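Local coordinates for protein 3-Hydroxyacyl-CoA dehydrogenase (Ralstonia eutropha H16, PDB 4PZC) that probably catalyses the NAD-dependent oxidation of (S)-3-hydroxyacyl-CoA, such as (S)-3-hydroxybutyryl-CoA, to the 3-oxoacyl-CoA, at residues Y77-E88 and Q103-I114. Sequence-based numbering, arbitrary orientation.
Sequences YDDLKATDIVIE and QIDGIVGENVII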
# COMPACT_ATOMS: atom_id res chain seq x y z
N TYR A 77 32.71 -9.76 -24.75
CA TYR A 77 32.50 -9.77 -23.32
C TYR A 77 33.86 -9.62 -22.64
O TYR A 77 33.94 -9.47 -21.42
CB TYR A 77 31.77 -11.05 -22.91
CG TYR A 77 30.77 -11.48 -23.95
CD1 TYR A 77 31.17 -12.23 -25.07
CD2 TYR A 77 29.42 -11.12 -23.84
CE1 TYR A 77 30.27 -12.63 -26.04
CE2 TYR A 77 28.51 -11.51 -24.82
CZ TYR A 77 28.94 -12.27 -25.91
OH TYR A 77 28.05 -12.66 -26.89
N ASP A 78 34.92 -9.64 -23.45
CA ASP A 78 36.26 -9.22 -23.01
C ASP A 78 36.31 -7.71 -22.71
O ASP A 78 37.18 -7.27 -21.96
CB ASP A 78 37.33 -9.61 -24.04
CG ASP A 78 37.74 -11.08 -23.92
OD1 ASP A 78 38.61 -11.38 -23.06
OD2 ASP A 78 37.20 -11.93 -24.68
N ASP A 79 35.38 -6.93 -23.26
CA ASP A 79 35.35 -5.47 -23.01
C ASP A 79 35.10 -5.16 -21.53
O ASP A 79 35.41 -4.08 -21.04
CB ASP A 79 34.33 -4.78 -23.93
CG ASP A 79 34.76 -4.81 -25.42
OD1 ASP A 79 35.77 -5.46 -25.73
OD2 ASP A 79 34.09 -4.20 -26.28
N LEU A 80 34.60 -6.16 -20.82
CA LEU A 80 34.37 -6.08 -19.39
C LEU A 80 35.65 -6.13 -18.55
O LEU A 80 35.59 -5.99 -17.33
CB LEU A 80 33.40 -7.19 -18.96
CG LEU A 80 32.07 -7.19 -19.74
CD1 LEU A 80 31.13 -8.30 -19.30
CD2 LEU A 80 31.39 -5.83 -19.63
N LYS A 81 36.81 -6.34 -19.19
CA LYS A 81 38.09 -6.11 -18.52
C LYS A 81 38.31 -4.60 -18.29
O LYS A 81 38.90 -4.20 -17.29
CB LYS A 81 39.26 -6.69 -19.32
CG LYS A 81 39.37 -8.21 -19.37
CD LYS A 81 40.72 -8.68 -19.93
CE LYS A 81 40.71 -10.12 -20.41
NZ LYS A 81 41.09 -11.06 -19.32
N ALA A 82 37.80 -3.76 -19.19
CA ALA A 82 37.95 -2.30 -19.03
C ALA A 82 37.07 -1.70 -17.92
O ALA A 82 36.97 -0.48 -17.81
CB ALA A 82 37.64 -1.60 -20.35
N THR A 83 36.45 -2.54 -17.09
CA THR A 83 35.35 -2.11 -16.24
C THR A 83 35.67 -2.30 -14.77
O THR A 83 36.38 -3.24 -14.41
CB THR A 83 34.09 -2.92 -16.56
OG1 THR A 83 34.36 -4.32 -16.40
CG2 THR A 83 33.66 -2.68 -18.00
N ASP A 84 35.14 -1.41 -13.94
CA ASP A 84 35.31 -1.46 -12.47
C ASP A 84 34.37 -2.49 -11.84
O ASP A 84 34.70 -3.10 -10.83
CB ASP A 84 35.06 -0.08 -11.84
CG ASP A 84 35.88 1.05 -12.50
OD1 ASP A 84 37.04 0.81 -12.90
OD2 ASP A 84 35.35 2.17 -12.63
N ILE A 85 33.20 -2.69 -12.45
CA ILE A 85 32.14 -3.54 -11.91
C ILE A 85 31.15 -3.92 -13.02
O ILE A 85 30.92 -3.13 -13.96
CB ILE A 85 31.38 -2.81 -10.78
CG1 ILE A 85 30.05 -3.50 -10.47
CG2 ILE A 85 31.10 -1.37 -11.19
CD1 ILE A 85 29.39 -3.01 -9.20
N VAL A 86 30.54 -5.10 -12.90
CA VAL A 86 29.61 -5.60 -13.91
C VAL A 86 28.23 -5.96 -13.35
O VAL A 86 28.10 -6.71 -12.37
CB VAL A 86 30.21 -6.84 -14.61
CG1 VAL A 86 29.51 -7.10 -15.94
CG2 VAL A 86 31.71 -6.66 -14.82
N ILE A 87 27.19 -5.45 -14.01
CA ILE A 87 25.81 -5.64 -13.60
C ILE A 87 25.17 -6.52 -14.64
O ILE A 87 24.90 -6.07 -15.76
CB ILE A 87 25.02 -4.32 -13.58
CG1 ILE A 87 25.55 -3.37 -12.50
CG2 ILE A 87 23.53 -4.58 -13.36
CD1 ILE A 87 25.06 -1.95 -12.65
N GLU A 88 24.92 -7.78 -14.27
CA GLU A 88 24.17 -8.65 -15.14
C GLU A 88 22.74 -8.23 -14.99
O GLU A 88 22.23 -8.10 -13.88
CB GLU A 88 24.36 -10.13 -14.81
CG GLU A 88 23.51 -11.05 -15.69
CD GLU A 88 22.08 -11.11 -15.23
OE1 GLU A 88 21.89 -11.64 -14.12
OE2 GLU A 88 21.17 -10.60 -15.93
N GLN A 103 30.77 -16.79 -16.88
CA GLN A 103 31.41 -16.15 -18.02
C GLN A 103 31.99 -14.82 -17.57
O GLN A 103 33.20 -14.61 -17.67
CB GLN A 103 30.40 -15.94 -19.15
CG GLN A 103 30.96 -15.54 -20.50
CD GLN A 103 29.88 -14.95 -21.41
OE1 GLN A 103 28.91 -15.63 -21.74
NE2 GLN A 103 30.02 -13.67 -21.78
N ILE A 104 31.16 -13.94 -17.03
CA ILE A 104 31.64 -12.67 -16.50
C ILE A 104 32.81 -12.86 -15.53
O ILE A 104 33.84 -12.19 -15.64
CB ILE A 104 30.54 -11.90 -15.76
CG1 ILE A 104 29.42 -11.48 -16.72
CG2 ILE A 104 31.13 -10.67 -15.07
CD1 ILE A 104 28.12 -11.17 -16.01
N ASP A 105 32.63 -13.76 -14.55
CA ASP A 105 33.66 -14.08 -13.55
C ASP A 105 34.95 -14.51 -14.25
O ASP A 105 36.05 -14.14 -13.83
CB ASP A 105 33.15 -15.18 -12.63
CG ASP A 105 34.05 -15.43 -11.43
OD1 ASP A 105 34.61 -14.47 -10.90
OD2 ASP A 105 34.15 -16.60 -10.99
N GLY A 106 34.80 -15.28 -15.33
CA GLY A 106 35.90 -15.63 -16.26
C GLY A 106 36.73 -14.47 -16.80
O GLY A 106 37.95 -14.54 -16.83
N ILE A 107 36.09 -13.38 -17.22
CA ILE A 107 36.81 -12.25 -17.80
C ILE A 107 37.47 -11.36 -16.73
O ILE A 107 38.69 -11.27 -16.67
CB ILE A 107 35.90 -11.42 -18.75
CG1 ILE A 107 35.66 -12.15 -20.08
CG2 ILE A 107 36.53 -10.08 -19.08
CD1 ILE A 107 34.99 -13.50 -19.97
N VAL A 108 36.67 -10.73 -15.88
CA VAL A 108 37.16 -9.65 -15.00
C VAL A 108 38.13 -10.08 -13.90
O VAL A 108 38.18 -11.27 -13.52
CB VAL A 108 35.98 -8.89 -14.33
CG1 VAL A 108 35.05 -8.30 -15.39
CG2 VAL A 108 35.22 -9.77 -13.34
N GLY A 109 38.88 -9.09 -13.39
CA GLY A 109 39.87 -9.29 -12.32
C GLY A 109 39.27 -9.59 -10.94
O GLY A 109 38.11 -9.24 -10.65
N GLU A 110 40.08 -10.25 -10.10
CA GLU A 110 39.68 -10.69 -8.75
C GLU A 110 39.03 -9.61 -7.87
O GLU A 110 38.17 -9.93 -7.03
CB GLU A 110 40.87 -11.29 -8.00
CG GLU A 110 40.91 -12.82 -7.98
CD GLU A 110 41.61 -13.40 -6.75
OE1 GLU A 110 42.74 -12.97 -6.43
OE2 GLU A 110 41.03 -14.30 -6.11
N ASN A 111 39.45 -8.36 -8.03
CA ASN A 111 38.88 -7.25 -7.26
C ASN A 111 37.83 -6.44 -8.01
O ASN A 111 37.47 -5.34 -7.56
CB ASN A 111 39.99 -6.34 -6.71
CG ASN A 111 40.36 -6.68 -5.27
OD1 ASN A 111 41.13 -7.62 -5.03
ND2 ASN A 111 39.80 -5.95 -4.31
N VAL A 112 37.32 -6.97 -9.11
CA VAL A 112 36.20 -6.35 -9.82
C VAL A 112 34.88 -7.00 -9.32
O VAL A 112 34.76 -8.22 -9.24
CB VAL A 112 36.38 -6.44 -11.36
CG1 VAL A 112 35.05 -6.30 -12.11
CG2 VAL A 112 37.38 -5.38 -11.85
N ILE A 113 33.91 -6.15 -8.99
CA ILE A 113 32.63 -6.57 -8.41
C ILE A 113 31.64 -6.99 -9.47
O ILE A 113 31.46 -6.30 -10.46
CB ILE A 113 31.97 -5.40 -7.63
CG1 ILE A 113 32.82 -5.03 -6.41
CG2 ILE A 113 30.52 -5.73 -7.23
CD1 ILE A 113 32.49 -3.67 -5.83
N ILE A 114 30.98 -8.11 -9.23
CA ILE A 114 29.90 -8.60 -10.07
C ILE A 114 28.59 -8.47 -9.29
O ILE A 114 28.41 -9.09 -8.24
CB ILE A 114 30.12 -10.08 -10.45
CG1 ILE A 114 31.47 -10.26 -11.18
CG2 ILE A 114 28.95 -10.59 -11.28
CD1 ILE A 114 31.97 -11.70 -11.28
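Val86 is the bump to start from: its two methyls push into a hollow between the last helical turn and the loop after it. CB and CG1 face the CG2 methyl of Ile104 tip to tip, 4.0 Å from Val86 CB, while Val86 CG2 meets Val108 CG1 at 3.8 Å. Leu80 closes the same hollow from the 3-10 turn, its CB over Val108 CG1 and its CD1 reaching Ile104 CG1, at a looser 4.4 Å. Farther out, Ile107 is the next bump on the helix. CG1 stands beside the backbone N (chi1 -74°), which leaves CG2 anti to that N, and that methyl tucks under the 3-10 turn, 3.4 Å from Lys81 CG, while Ile107 CG1 lies against the carbonyl O of Tyr77. At the start of the two segments the Gln103 amide nitrogen NE2 sits over one face of the Tyr77 ring, 3.2 Å from Tyr77 CG, with the amide plane steeply turned, 76°, to the ring. On the other face of the sheet Ile85 CD1 packs on Ile113 CG2 at 3.5 Å, under helix 161-173. Between the two layers Val86 N bonds to Ile113 O (2.9 Å, 163° at the hydrogen), joining the parallel strands, Ile85 paired with Ile113 and Val86 with Ile114. OE1 of Glu88 forms a salt bridge with Lys97. This is the right-handed beta-alpha-beta crossover of a Rossmann fold, here in the NAD-binding domain.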